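Local atomic coordinates of type II secretion system protein C (PDB entry 2I4S), a protein that takes part, as an inner-membrane component with a periplasmic PDZ domain, in type II secretion and is probably required for export of cholera toxin across the outer membrane. Residues I21-R26 with P43-V48; Y39-G44 with I53-G58; D59-L64 with L90-D95; M85-L90 with D100-F105. All coordinates share one frame; numbering follows the deposited sequence.

In the fold
All four contacts reach one antiparallel sheet, the framework of this PDZ domain, and all are partly buried. Contacts 1 and 2 share Pro43 and Gly44 and pin the two ends of the loop and helix 48-53 that follow strand 35-43; backbone carbonyls, waters and charged side chains do much of the work. Contacts 3 and 4 both use strand 87-94, pairing it with 60-64 on one edge and 97-104 on the other, and they meet at Leu90. Here strand pairing dominates, evenly bonded in contact 4 and interrupted by a beta bulge in contact 3; each puts an aliphatic face into the core and a more polar one toward the surface. Contact 1 touches contact 4 where Ile21 packs on Phe105.

Contact 1. Residues I21-R26 with P43-V48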
loop_
_atom_site.group_PDB
_atom_site.type_symbol
_atom_site.label_atom_id
_atom_site.label_comp_id
_atom_site.label_asym_id
_atom_site.label_seq_id
_atom_site.Cartn_x
_atom_site.Cartn_y
_atom_site.Cartn_z
ATOM N N ILE A 21 4.004 3.130 -7.316
ATOM C CA ILE A 21 3.596 2.159 -6.305
ATOM C C ILE A 21 2.139 1.736 -6.513
ATOM O O ILE A 21 1.799 0.585 -6.293
ATOM C CB ILE A 21 3.790 2.701 -4.843
ATOM C CG1 ILE A 21 3.541 1.603 -3.806
ATOM C CG2 ILE A 21 2.863 3.875 -4.568
ATOM C CD1 ILE A 21 4.748 0.794 -3.436
ATOM N N PHE A 22 1.301 2.659 -6.975
ATOM C CA PHE A 22 -0.127 2.368 -7.188
ATOM C C PHE A 22 -0.439 1.425 -8.353
ATOM O O PHE A 22 -1.541 0.877 -8.416
ATOM C CB PHE A 22 -0.951 3.656 -7.313
ATOM C CG PHE A 22 -0.792 4.588 -6.146
ATOM C CD1 PHE A 22 -1.047 4.146 -4.854
ATOM C CD2 PHE A 22 -0.393 5.907 -6.340
ATOM C CE1 PHE A 22 -0.898 5.004 -3.769
ATOM C CE2 PHE A 22 -0.252 6.781 -5.264
ATOM C CZ PHE A 22 -0.499 6.325 -3.978
ATOM N N GLN A 23 0.508 1.228 -9.259
ATOM C CA GLN A 23 0.351 0.211 -10.313
ATOM C C GLN A 23 0.438 -1.213 -9.728
ATOM O O GLN A 23 -0.107 -2.162 -10.312
ATOM C CB GLN A 23 1.413 0.343 -11.414
ATOM C CG GLN A 23 1.662 1.741 -12.004
ATOM C CD GLN A 23 2.597 1.695 -13.224
ATOM O OE1 GLN A 23 2.382 0.911 -14.157
ATOM N NE2 GLN A 23 3.627 2.534 -13.220
ATOM N N TYR A 24 1.118 -1.341 -8.581
ATOM C CA TYR A 24 1.474 -2.626 -7.946
ATOM C C TYR A 24 0.656 -2.995 -6.727
ATOM O O TYR A 24 0.540 -4.184 -6.385
ATOM C CB TYR A 24 2.931 -2.605 -7.498
ATOM C CG TYR A 24 3.872 -2.541 -8.672
ATOM C CD1 TYR A 24 4.195 -3.696 -9.392
ATOM C CD2 TYR A 24 4.390 -1.322 -9.098
ATOM C CE1 TYR A 24 5.027 -3.632 -10.502
ATOM C CE2 TYR A 24 5.230 -1.249 -10.208
ATOM C CZ TYR A 24 5.528 -2.405 -10.900
ATOM O OH TYR A 24 6.359 -2.307 -11.972
ATOM N N VAL A 25 0.177 -1.967 -6.034
ATOM C CA VAL A 25 -0.603 -2.103 -4.805
ATOM C C VAL A 25 -1.900 -1.317 -5.006
ATOM O O VAL A 25 -1.903 -0.072 -5.034
ATOM C CB VAL A 25 0.162 -1.575 -3.558
ATOM C CG1 VAL A 25 -0.718 -1.661 -2.297
ATOM C CG2 VAL A 25 1.459 -2.344 -3.363
ATOM N N ARG A 26 -2.997 -2.051 -5.134
ATOM C CA ARG A 26 -4.283 -1.500 -5.454
ATOM C C ARG A 26 -5.108 -1.379 -4.189
ATOM O O ARG A 26 -5.079 -2.279 -3.338
ATOM C CB ARG A 26 -4.984 -2.411 -6.481
ATOM C CG ARG A 26 -4.171 -2.637 -7.745
ATOM C CD ARG A 26 -3.871 -1.333 -8.491
ATOM N NE ARG A 26 -3.013 -1.544 -9.668
ATOM C CZ ARG A 26 -3.442 -1.950 -10.862
ATOM N NH1 ARG A 26 -4.737 -2.202 -11.066
ATOM N NH2 ARG A 26 -2.568 -2.112 -11.862
ATOM N N PRO A 43 -2.965 -7.120 -5.244
ATOM C CA PRO A 43 -1.835 -6.948 -6.166
ATOM C C PRO A 43 -2.268 -6.370 -7.504
ATOM O O PRO A 43 -3.376 -6.614 -7.956
ATOM C CB PRO A 43 -1.278 -8.378 -6.340
ATOM C CG PRO A 43 -2.368 -9.287 -5.932
ATOM C CD PRO A 43 -3.322 -8.539 -5.037
ATOM N N GLY A 44 -1.393 -5.584 -8.108
ATOM C CA GLY A 44 -1.655 -4.997 -9.404
ATOM C C GLY A 44 -0.791 -5.663 -10.451
ATOM O O GLY A 44 -0.809 -6.887 -10.595
ATOM N N LYS A 45 -0.017 -4.873 -11.173
ATOM C CA LYS A 45 0.578 -5.346 -12.416
ATOM C C LYS A 45 1.547 -6.541 -12.332
ATOM O O LYS A 45 1.537 -7.421 -13.215
ATOM C CB LYS A 45 1.122 -4.182 -13.252
ATOM C CG LYS A 45 2.510 -3.689 -12.960
ATOM C CD LYS A 45 3.163 -3.379 -14.286
ATOM C CE LYS A 45 4.239 -2.333 -14.184
ATOM N NZ LYS A 45 5.165 -2.477 -15.332
ATOM N N ASP A 46 2.368 -6.591 -11.288
ATOM C CA ASP A 46 3.127 -7.805 -11.010
ATOM C C ASP A 46 3.134 -8.088 -9.508
ATOM O O ASP A 46 3.801 -7.388 -8.759
ATOM C CB ASP A 46 4.562 -7.693 -11.531
ATOM C CG ASP A 46 5.281 -9.045 -11.556
ATOM O OD1 ASP A 46 5.097 -9.842 -10.604
ATOM O OD2 ASP A 46 6.029 -9.306 -12.529
ATOM N N PRO A 47 2.421 -9.144 -9.085
ATOM C CA PRO A 47 2.119 -9.452 -7.674
ATOM C C PRO A 47 3.343 -9.654 -6.796
ATOM O O PRO A 47 3.211 -9.632 -5.561
ATOM C CB PRO A 47 1.330 -10.765 -7.748
ATOM C CG PRO A 47 0.852 -10.852 -9.194
ATOM C CD PRO A 47 1.891 -10.164 -10.012
ATOM N N VAL A 48 4.512 -9.871 -7.414
ATOM C CA VAL A 48 5.774 -10.024 -6.677
ATOM C C VAL A 48 6.072 -8.868 -5.683
ATOM O O VAL A 48 6.598 -9.079 -4.574
ATOM C CB VAL A 48 6.972 -10.234 -7.672
ATOM C CG1 VAL A 48 7.434 -8.903 -8.270
ATOM C CG2 VAL A 48 8.140 -10.915 -7.005
HETATM O O HOH W 1 2.438 -6.115 -6.963
#
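Val25 and Pro43 form an antiparallel, non-hydrogen-bonded pair with their CA atoms 5.2 Å apart, and beyond it the turn 21-24 and the loop 43-48 are tied by two backbone bonds, Lys45 N to Gln23 O (2.8 Å) and Gly44 N to Tyr24 O (2.9 Å). The second is bent, its donor standing well above the plane of the Tyr24 carbonyl; a water reaches the same oxygen and links it to Asp46 O. Gln23 O is shared as well, for Arg26 NH2 turns back to it at 2.9 Å. This fold of the arginine, whose chain bends at CB-CG (chi2 -60°), sets Gly44 CA 3.5 Å from the guanidinium plane, toward the rim of one face. Glycine suits the place, because Gln23 O and the Arg26 guanidinium come close to its CA. The Tyr24 ring starts away from the loop but reaches back to it, the aliphatic part of Lys45 crossing it obliquely, with Lys45 CG 3.5 Å from CE1 of Tyr24 and Lys45 CE close to its hydroxyl. The lysine's methylenes thus pack against a buried aromatic residue. Asp46 OD1 accepts from Val48 N at 3.2 Å on the anti side of the carboxylate, capping the turn that leads into the next helix, while OD2 forms a salt bridge with Lys6. Helix 2-16 meets Tyr24 through Ile10, helix 48-53 packs on Tyr24, Val25 and Pro43 through Leu49, Ile53 and Phe50, and strand 35-43 continues the pairing from Arg26 to Ser42.

Contact 2. Residues Y39-G44 with I53-G58; sequences YRVSPG and IGLQDG
Val41 sends CG1 against CD1 of Leu55, 4.0 Å away, the two side chains crossing at about a right angle. With CG1 anti to the backbone N (chi1 176°), the valine turns this methyl to the loop; Leu55, also buried, reaches farther in to Phe50, Leu90 and Val92, so a branched strand residue and a longer loop residue close the same apolar layer. Outside this layer the contact is polar. Water 2 bridges the backbones, donating a hydrogen bond to Val41 O (2.8 Å) and accepting one from Gly58 N (2.7 Å), where the two chains stand too far apart to bond directly. Arg40 bends at both chi2 and chi3, which brings NH2 to Gly58 O at 2.8 Å; the bond is weak, with an angle of 130° at the hydrogen. A flexible, charged chain serves well at this partly exposed site. On the other flank Asp57 OD1 lies 3.7 Å from CD of Pro43, a van der Waals contact between a rigid ring and a carboxylate. Gly54 and Gly58 both have positive phi, at angles that favour glycine: the first ends helix 48-53 in a Schellman motif, the second turns the chain toward strand 60-64. A chain that leaves strand 35-43 through a loop and short helix and returns through a glycine-bearing loop to pair with that strand, as Asp59 does with Val41, belongs to the PDZ fold of this domain.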
loop_
_atom_site.group_PDB
_atom_site.type_symbol
_atom_site.label_atom_id
_atom_site.label_comp_id
_atom_site.label_asym_id
_atom_site.label_seq_id
_atom_site.Cartn_x
_atom_site.Cartn_y
_atom_site.Cartn_z
ATOM N N TYR A 39 -9.000 0.415 3.332
ATOM C CA TYR A 39 -8.881 0.019 1.942
ATOM C C TYR A 39 -8.388 -1.418 1.799
ATOM O O TYR A 39 -7.326 -1.782 2.308
ATOM C CB TYR A 39 -7.990 1.026 1.196
ATOM C CG TYR A 39 -8.647 2.375 1.168
ATOM C CD1 TYR A 39 -9.373 2.798 0.054
ATOM C CD2 TYR A 39 -8.619 3.198 2.295
ATOM C CE1 TYR A 39 -9.999 4.024 0.038
ATOM C CE2 TYR A 39 -9.250 4.414 2.300
ATOM C CZ TYR A 39 -9.935 4.832 1.164
ATOM O OH TYR A 39 -10.577 6.048 1.167
ATOM N N ARG A 40 -9.183 -2.245 1.153
ATOM C CA ARG A 40 -8.757 -3.620 0.812
ATOM C C ARG A 40 -7.596 -3.483 -0.151
ATOM O O ARG A 40 -7.667 -2.702 -1.101
ATOM C CB ARG A 40 -9.932 -4.399 0.188
ATOM C CG ARG A 40 -9.653 -5.865 -0.137
ATOM C CD ARG A 40 -9.780 -6.742 1.112
ATOM N NE ARG A 40 -11.097 -6.586 1.714
ATOM C CZ ARG A 40 -11.336 -6.570 3.018
ATOM N NH1 ARG A 40 -12.573 -6.388 3.445
ATOM N NH2 ARG A 40 -10.341 -6.708 3.896
ATOM N N VAL A 41 -6.499 -4.174 0.137
ATOM C CA VAL A 41 -5.289 -4.100 -0.668
ATOM C C VAL A 41 -5.184 -5.345 -1.535
ATOM O O VAL A 41 -5.345 -6.463 -1.036
ATOM C CB VAL A 41 -4.054 -4.054 0.249
ATOM C CG1 VAL A 41 -2.787 -4.075 -0.562
ATOM C CG2 VAL A 41 -4.113 -2.791 1.141
ATOM N N SER A 42 -4.904 -5.160 -2.823
ATOM C CA SER A 42 -4.727 -6.296 -3.743
ATOM C C SER A 42 -3.558 -6.047 -4.698
ATOM O O SER A 42 -3.201 -4.901 -4.946
ATOM C CB SER A 42 -6.018 -6.565 -4.522
ATOM O OG SER A 42 -6.364 -5.438 -5.306
ATOM N N PRO A 43 -2.965 -7.120 -5.244
ATOM C CA PRO A 43 -1.835 -6.948 -6.166
ATOM C C PRO A 43 -2.268 -6.370 -7.504
ATOM O O PRO A 43 -3.376 -6.614 -7.956
ATOM C CB PRO A 43 -1.278 -8.378 -6.340
ATOM C CG PRO A 43 -2.368 -9.287 -5.932
ATOM C CD PRO A 43 -3.322 -8.539 -5.037
ATOM N N GLY A 44 -1.393 -5.584 -8.108
ATOM C CA GLY A 44 -1.655 -4.997 -9.404
ATOM C C GLY A 44 -0.791 -5.663 -10.451
ATOM O O GLY A 44 -0.809 -6.887 -10.595
ATOM N N ILE A 53 6.396 -7.027 0.049
ATOM C CA ILE A 53 6.121 -6.069 1.124
ATOM C C ILE A 53 5.618 -6.777 2.377
ATOM O O ILE A 53 5.759 -6.259 3.484
ATOM C CB ILE A 53 5.057 -5.009 0.678
ATOM C CG1 ILE A 53 5.604 -4.112 -0.433
ATOM C CG2 ILE A 53 4.597 -4.138 1.844
ATOM C CD1 ILE A 53 4.535 -3.251 -1.114
ATOM N N GLY A 54 5.056 -7.967 2.194
ATOM C CA GLY A 54 4.470 -8.757 3.279
ATOM C C GLY A 54 2.950 -8.717 3.261
ATOM O O GLY A 54 2.301 -9.135 4.209
ATOM N N LEU A 55 2.377 -8.204 2.173
ATOM C CA LEU A 55 0.936 -8.099 2.086
ATOM C C LEU A 55 0.349 -9.430 1.674
ATOM O O LEU A 55 1.001 -10.213 0.974
ATOM C CB LEU A 55 0.546 -6.994 1.100
ATOM C CG LEU A 55 0.951 -5.592 1.583
ATOM C CD1 LEU A 55 1.093 -4.662 0.432
ATOM C CD2 LEU A 55 -0.043 -5.044 2.628
ATOM N N GLN A 56 -0.882 -9.701 2.106
ATOM C CA GLN A 56 -1.596 -10.901 1.652
ATOM C C GLN A 56 -2.947 -10.537 1.110
ATOM O O GLN A 56 -3.482 -9.475 1.449
ATOM C CB GLN A 56 -1.791 -11.876 2.812
ATOM C CG GLN A 56 -0.486 -12.351 3.419
ATOM C CD GLN A 56 -0.714 -13.303 4.556
ATOM O OE1 GLN A 56 -1.831 -13.763 4.780
ATOM N NE2 GLN A 56 0.339 -13.592 5.295
ATOM N N ASP A 57 -3.525 -11.419 0.299
ATOM C CA ASP A 57 -4.883 -11.194 -0.235
ATOM C C ASP A 57 -5.876 -11.118 0.895
ATOM O O ASP A 57 -5.826 -11.920 1.843
ATOM C CB ASP A 57 -5.288 -12.300 -1.226
ATOM C CG ASP A 57 -4.373 -12.335 -2.441
ATOM O OD1 ASP A 57 -4.642 -11.601 -3.410
ATOM O OD2 ASP A 57 -3.368 -13.076 -2.408
ATOM N N GLY A 58 -6.770 -10.141 0.809
ATOM C CA GLY A 58 -7.732 -9.894 1.889
ATOM C C GLY A 58 -7.303 -8.849 2.930
ATOM O O GLY A 58 -8.113 -8.456 3.759
HETATM O O HOH W 2 -7.093 -8.642 -1.420
#

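Contact 3. Residues D59-L64 with L90-D95; sequences DMAVAL and LTVERD
Arg94 grips Asp59 side-on, NE to OD1 and NH2 to OD2, both at 2.8 Å and nearly straight. Both oxygens are met on their syn sides and lie in the guanidinium plane, while the carboxylate plane is turned 25° from it. The arginine bends at chi3 (-68°) to reach back across the strand end. Gln56 N also donates to Asp59 OD2, so this buried carboxylate is held from two directions, which probably favours its charged form. Farther along, the close-packed face carries Ala61, Leu64, Leu90 and Val92. Leu90 CD2 fits between Ala61 CB (3.8 Å) and Leu64 CG (3.5 Å); the small alanine lets the leucine lie close to the strand. Strands 60-64 and 87-94 are antiparallel neighbours in the PDZ sheet, and a classic beta bulge interrupts their register: Val62 and Ala63 both face Thr91, whose O accepts from Val62 N at 2.8 Å and, weakly, from Ala63 N at 3.5 Å. The face of Met60, Ala63, Thr91 and Glu93 is more open and more mixed. From the bulge, Val62 CG1 presses on Glu93 CG at 3.4 Å, and the selenomethionine Met60 runs beside Glu93, its CE close to OE1. These long chains offer aliphatic cover at a partly exposed surface while the glutamate's OE2 bonds to Gln98. Thr91, beta-branched and polar, sets its CB against Ala63 CB at 4.0 Å and turns its hydroxyl to Asp100.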
loop_
_atom_site.group_PDB
_atom_site.type_symbol
_atom_site.label_atom_id
_atom_site.label_comp_id
_atom_site.label_asym_id
_atom_site.label_seq_id
_atom_site.Cartn_x
_atom_site.Cartn_y
_atom_site.Cartn_z
ATOM N N ASP A 59 -6.046 -8.408 2.912
ATOM C CA ASP A 59 -5.594 -7.420 3.906
ATOM C C ASP A 59 -6.380 -6.118 3.728
ATOM O O ASP A 59 -6.674 -5.727 2.614
ATOM C CB ASP A 59 -4.088 -7.096 3.761
ATOM C CG ASP A 59 -3.198 -8.192 4.290
ATOM O OD1 ASP A 59 -3.694 -9.124 4.989
ATOM O OD2 ASP A 59 -1.985 -8.120 4.000
HETATM N N MSE A 60 -6.707 -5.440 4.824
HETATM C CA MSE A 60 -7.237 -4.101 4.703
HETATM C C MSE A 60 -6.286 -3.080 5.339
HETATM O O MSE A 60 -6.007 -3.144 6.528
HETATM C CB MSE A 60 -8.601 -4.019 5.371
HETATM C CG MSE A 60 -9.200 -2.640 5.306
HETATM SE SE MSE A 60 -10.970 -2.571 6.203
HETATM C CE MSE A 60 -10.390 -2.733 8.109
ATOM N N ALA A 61 -5.804 -2.125 4.548
ATOM C CA ALA A 61 -4.981 -1.040 5.087
ATOM C C ALA A 61 -5.831 -0.091 5.943
ATOM O O ALA A 61 -6.902 0.350 5.512
ATOM C CB ALA A 61 -4.308 -0.276 3.954
ATOM N N VAL A 62 -5.362 0.203 7.156
ATOM C CA VAL A 62 -6.020 1.200 8.025
ATOM C C VAL A 62 -5.168 2.459 8.339
ATOM O O VAL A 62 -5.713 3.494 8.754
ATOM C CB VAL A 62 -6.584 0.565 9.333
ATOM C CG1 VAL A 62 -7.555 -0.593 9.009
ATOM C CG2 VAL A 62 -5.456 0.078 10.244
ATOM N N ALA A 63 -3.855 2.372 8.106
ATOM C CA ALA A 63 -2.939 3.508 8.245
ATOM C C ALA A 63 -1.869 3.395 7.185
ATOM O O ALA A 63 -1.413 2.294 6.890
ATOM C CB ALA A 63 -2.279 3.531 9.639
ATOM N N LEU A 64 -1.455 4.528 6.627
ATOM C CA LEU A 64 -0.393 4.519 5.626
ATOM C C LEU A 64 0.477 5.745 5.792
ATOM O O LEU A 64 -0.013 6.856 5.693
ATOM C CB LEU A 64 -0.981 4.439 4.212
ATOM C CG LEU A 64 -0.013 4.193 3.045
ATOM C CD1 LEU A 64 -0.824 3.813 1.805
ATOM C CD2 LEU A 64 0.892 5.389 2.759
ATOM N N LEU A 90 2.860 0.535 6.111
ATOM C CA LEU A 90 1.427 0.243 6.139
ATOM C C LEU A 90 1.006 -0.531 7.398
ATOM O O LEU A 90 1.690 -1.467 7.811
ATOM C CB LEU A 90 1.067 -0.623 4.943
ATOM C CG LEU A 90 0.423 -0.099 3.671
ATOM C CD1 LEU A 90 -0.103 -1.305 2.897
ATOM C CD2 LEU A 90 -0.702 0.849 3.978
ATOM N N THR A 91 -0.135 -0.171 7.978
ATOM C CA THR A 91 -0.766 -1.021 8.982
ATOM C C THR A 91 -1.984 -1.631 8.328
ATOM O O THR A 91 -2.820 -0.911 7.764
ATOM C CB THR A 91 -1.190 -0.243 10.244
ATOM O OG1 THR A 91 -0.023 0.308 10.864
ATOM C CG2 THR A 91 -1.885 -1.181 11.229
ATOM N N VAL A 92 -2.044 -2.964 8.338
ATOM C CA VAL A 92 -3.131 -3.701 7.731
ATOM C C VAL A 92 -3.818 -4.581 8.759
ATOM O O VAL A 92 -3.198 -5.053 9.708
ATOM C CB VAL A 92 -2.678 -4.586 6.515
ATOM C CG1 VAL A 92 -2.066 -3.710 5.406
ATOM C CG2 VAL A 92 -1.711 -5.670 6.974
ATOM N N GLU A 93 -5.113 -4.790 8.572
ATOM C CA GLU A 93 -5.850 -5.757 9.392
ATOM C C GLU A 93 -6.022 -7.001 8.544
ATOM O O GLU A 93 -6.503 -6.922 7.405
ATOM C CB GLU A 93 -7.197 -5.189 9.794
ATOM C CG GLU A 93 -7.084 -3.743 10.253
ATOM C CD GLU A 93 -8.134 -3.324 11.269
ATOM O OE1 GLU A 93 -9.299 -3.719 11.115
ATOM O OE2 GLU A 93 -7.778 -2.599 12.225
ATOM N N ARG A 94 -5.630 -8.132 9.114
ATOM C CA ARG A 94 -5.563 -9.412 8.425
ATOM C C ARG A 94 -6.314 -10.375 9.293
ATOM O O ARG A 94 -5.866 -10.707 10.386
ATOM C CB ARG A 94 -4.103 -9.860 8.311
ATOM C CG ARG A 94 -3.878 -11.138 7.566
ATOM C CD ARG A 94 -2.365 -11.396 7.468
ATOM N NE ARG A 94 -1.752 -10.387 6.602
ATOM C CZ ARG A 94 -0.475 -10.051 6.619
ATOM N NH1 ARG A 94 0.348 -10.634 7.483
ATOM N NH2 ARG A 94 -0.011 -9.139 5.765
ATOM N N ASP A 95 -7.466 -10.813 8.816
ATOM C CA ASP A 95 -8.310 -11.690 9.605
ATOM C C ASP A 95 -8.438 -11.223 11.047
ATOM O O ASP A 95 -8.366 -12.018 11.972
ATOM C CB ASP A 95 -7.815 -13.125 9.497
ATOM C CG ASP A 95 -8.056 -13.685 8.116
ATOM O OD1 ASP A 95 -8.662 -12.945 7.294
ATOM O OD2 ASP A 95 -7.650 -14.833 7.841
#

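Contact 4. Residues M85-L90 with D100-F105; sequences MTEMSL and DVYIQF
The hairpin of strands 87-94 and 97-104 closes the chain, and this contact is its part nearest the C-terminus. Its antiparallel strands run 175° apart, with reciprocal backbone bonds joining Met88 to Ile103 and Leu90 to Val101; Leu90 N to Val101 O measures 2.8 Å. One more bond, from Phe105 N to Thr86 O, extends the pairing past the strand ends. On the buried face Met88 CB meets Ile103 CG2 at 4.0 Å and Leu90 CB meets Val101 CG2 at 3.7 Å. The apolar chain of Met88 (selenomethionine in this crystal) and its aliphatic neighbours suit this side, where Ile53 of helix 48-53 packs on Met88, Val101 and Ile103. The Phe105 ring sets one face against the backbone of the turn entering strand 87-94, with Glu87 N 3.6 Å above its plane, and Ile14 and Ala15 of helix 2-16 touch it. The polar face carries Glu87, Ser89 and Tyr102. Tyr102, its CG anti to the backbone N (chi1 175°), leans along the strand so that its ring edge faces both neighbours: Ser89 OG is 3.5 Å from CD1, and OH donates to Glu87 OE1 at 3.2 Å from above the carboxylate plane. That carboxylate stands nearly perpendicular to the ring, and Ser89 OG donates to its other oxygen. Two hydroxyls restrain one carboxylate and would help stabilise its charge on the outer face, while the inner face depends on apolar packing.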
loop_
_atom_site.group_PDB
_atom_site.type_symbol
_atom_site.label_atom_id
_atom_site.label_comp_id
_atom_site.label_asym_id
_atom_site.label_seq_id
_atom_site.Cartn_x
_atom_site.Cartn_y
_atom_site.Cartn_z
HETATM N N MSE A 85 7.358 11.112 -0.697
HETATM C CA MSE A 85 7.738 10.102 0.300
HETATM C C MSE A 85 8.794 9.133 -0.249
HETATM O O MSE A 85 8.927 8.989 -1.461
HETATM C CB MSE A 85 6.497 9.330 0.797
HETATM C CG MSE A 85 5.555 10.087 1.783
HETATM SE SE MSE A 85 3.705 9.323 1.580
HETATM C CE MSE A 85 2.719 10.738 2.602
ATOM N N THR A 86 9.549 8.462 0.627
ATOM C CA THR A 86 10.584 7.533 0.151
ATOM C C THR A 86 10.472 6.137 0.771
ATOM O O THR A 86 11.431 5.349 0.750
ATOM C CB THR A 86 11.988 8.024 0.448
ATOM O OG1 THR A 86 12.195 8.011 1.865
ATOM C CG2 THR A 86 12.241 9.420 -0.124
ATOM N N GLU A 87 9.308 5.852 1.334
ATOM C CA GLU A 87 8.999 4.539 1.873
ATOM C C GLU A 87 7.501 4.501 1.948
ATOM O O GLU A 87 6.834 5.549 1.863
ATOM C CB GLU A 87 9.556 4.354 3.296
ATOM C CG GLU A 87 8.679 5.045 4.355
ATOM C CD GLU A 87 9.231 4.963 5.772
ATOM O OE1 GLU A 87 10.474 4.900 5.936
ATOM O OE2 GLU A 87 8.411 4.980 6.715
HETATM N N MSE A 88 6.973 3.291 2.122
HETATM C CA MSE A 88 5.595 3.130 2.556
HETATM C C MSE A 88 5.588 2.241 3.793
HETATM O O MSE A 88 6.041 1.091 3.747
HETATM C CB MSE A 88 4.759 2.521 1.444
HETATM C CG MSE A 88 3.258 2.484 1.748
HETATM SE SE MSE A 88 2.285 1.560 0.309
HETATM C CE MSE A 88 2.856 -0.302 0.706
ATOM N N SER A 89 5.112 2.793 4.905
ATOM C CA SER A 89 4.800 2.029 6.093
ATOM C C SER A 89 3.294 1.794 6.103
ATOM O O SER A 89 2.529 2.751 6.124
ATOM C CB SER A 89 5.169 2.820 7.341
ATOM O OG SER A 89 6.570 2.919 7.499
ATOM N N LEU A 90 2.860 0.535 6.111
ATOM C CA LEU A 90 1.427 0.243 6.139
ATOM C C LEU A 90 1.006 -0.531 7.398
ATOM O O LEU A 90 1.690 -1.467 7.811
ATOM C CB LEU A 90 1.067 -0.623 4.943
ATOM C CG LEU A 90 0.423 -0.099 3.671
ATOM C CD1 LEU A 90 -0.103 -1.305 2.897
ATOM C CD2 LEU A 90 -0.702 0.849 3.978
ATOM N N ASP A 100 2.112 -4.355 10.982
ATOM C CA ASP A 100 2.836 -3.264 10.336
ATOM C C ASP A 100 3.778 -3.884 9.310
ATOM O O ASP A 100 4.532 -4.799 9.634
ATOM C CB ASP A 100 3.635 -2.417 11.341
ATOM C CG ASP A 100 2.741 -1.647 12.318
ATOM O OD1 ASP A 100 1.554 -1.403 12.012
ATOM O OD2 ASP A 100 3.240 -1.280 13.406
ATOM N N VAL A 101 3.679 -3.420 8.065
ATOM C CA VAL A 101 4.580 -3.821 6.991
ATOM C C VAL A 101 5.200 -2.564 6.368
ATOM O O VAL A 101 4.707 -1.456 6.559
ATOM C CB VAL A 101 3.885 -4.673 5.901
ATOM C CG1 VAL A 101 3.336 -5.991 6.490
ATOM C CG2 VAL A 101 2.780 -3.884 5.190
ATOM N N TYR A 102 6.244 -2.759 5.577
ATOM C CA TYR A 102 7.174 -1.693 5.278
ATOM C C TYR A 102 7.916 -1.979 3.992
ATOM O O TYR A 102 8.372 -3.104 3.762
ATOM C CB TYR A 102 8.189 -1.548 6.438
ATOM C CG TYR A 102 9.275 -0.544 6.154
ATOM C CD1 TYR A 102 9.004 0.823 6.189
ATOM C CD2 TYR A 102 10.569 -0.948 5.833
ATOM C CE1 TYR A 102 9.989 1.760 5.915
ATOM C CE2 TYR A 102 11.561 -0.009 5.557
ATOM C CZ TYR A 102 11.263 1.344 5.608
ATOM O OH TYR A 102 12.221 2.296 5.328
ATOM N N ILE A 103 8.023 -0.965 3.138
ATOM C CA ILE A 103 8.964 -1.025 2.037
ATOM C C ILE A 103 9.670 0.329 1.865
ATOM O O ILE A 103 9.027 1.377 1.801
ATOM C CB ILE A 103 8.290 -1.480 0.730
ATOM C CG1 ILE A 103 9.295 -1.488 -0.436
ATOM C CG2 ILE A 103 7.091 -0.609 0.432
ATOM C CD1 ILE A 103 8.700 -2.124 -1.766
ATOM N N GLN A 104 10.992 0.289 1.819
ATOM C CA GLN A 104 11.804 1.464 1.539
ATOM C C GLN A 104 12.037 1.472 0.047
ATOM O O GLN A 104 12.426 0.460 -0.509
ATOM C CB GLN A 104 13.152 1.371 2.289
ATOM C CG GLN A 104 13.964 2.694 2.322
ATOM C CD GLN A 104 15.452 2.511 2.695
ATOM O OE1 GLN A 104 15.862 1.476 3.230
ATOM N NE2 GLN A 104 16.259 3.524 2.393
ATOM N N PHE A 105 11.802 2.602 -0.619
ATOM C CA PHE A 105 11.916 2.613 -2.053
ATOM C C PHE A 105 13.401 2.632 -2.418
ATOM O O PHE A 105 13.832 2.019 -3.400
ATOM C CB PHE A 105 11.213 3.819 -2.692
ATOM C CG PHE A 105 9.743 4.001 -2.293
ATOM C CD1 PHE A 105 8.944 2.924 -1.932
ATOM C CD2 PHE A 105 9.175 5.274 -2.319
ATOM C CE1 PHE A 105 7.621 3.105 -1.565
ATOM C CE2 PHE A 105 7.841 5.472 -1.962
ATOM C CZ PHE A 105 7.057 4.385 -1.591
ATOM O OXT PHE A 105 14.191 3.267 -1.731
#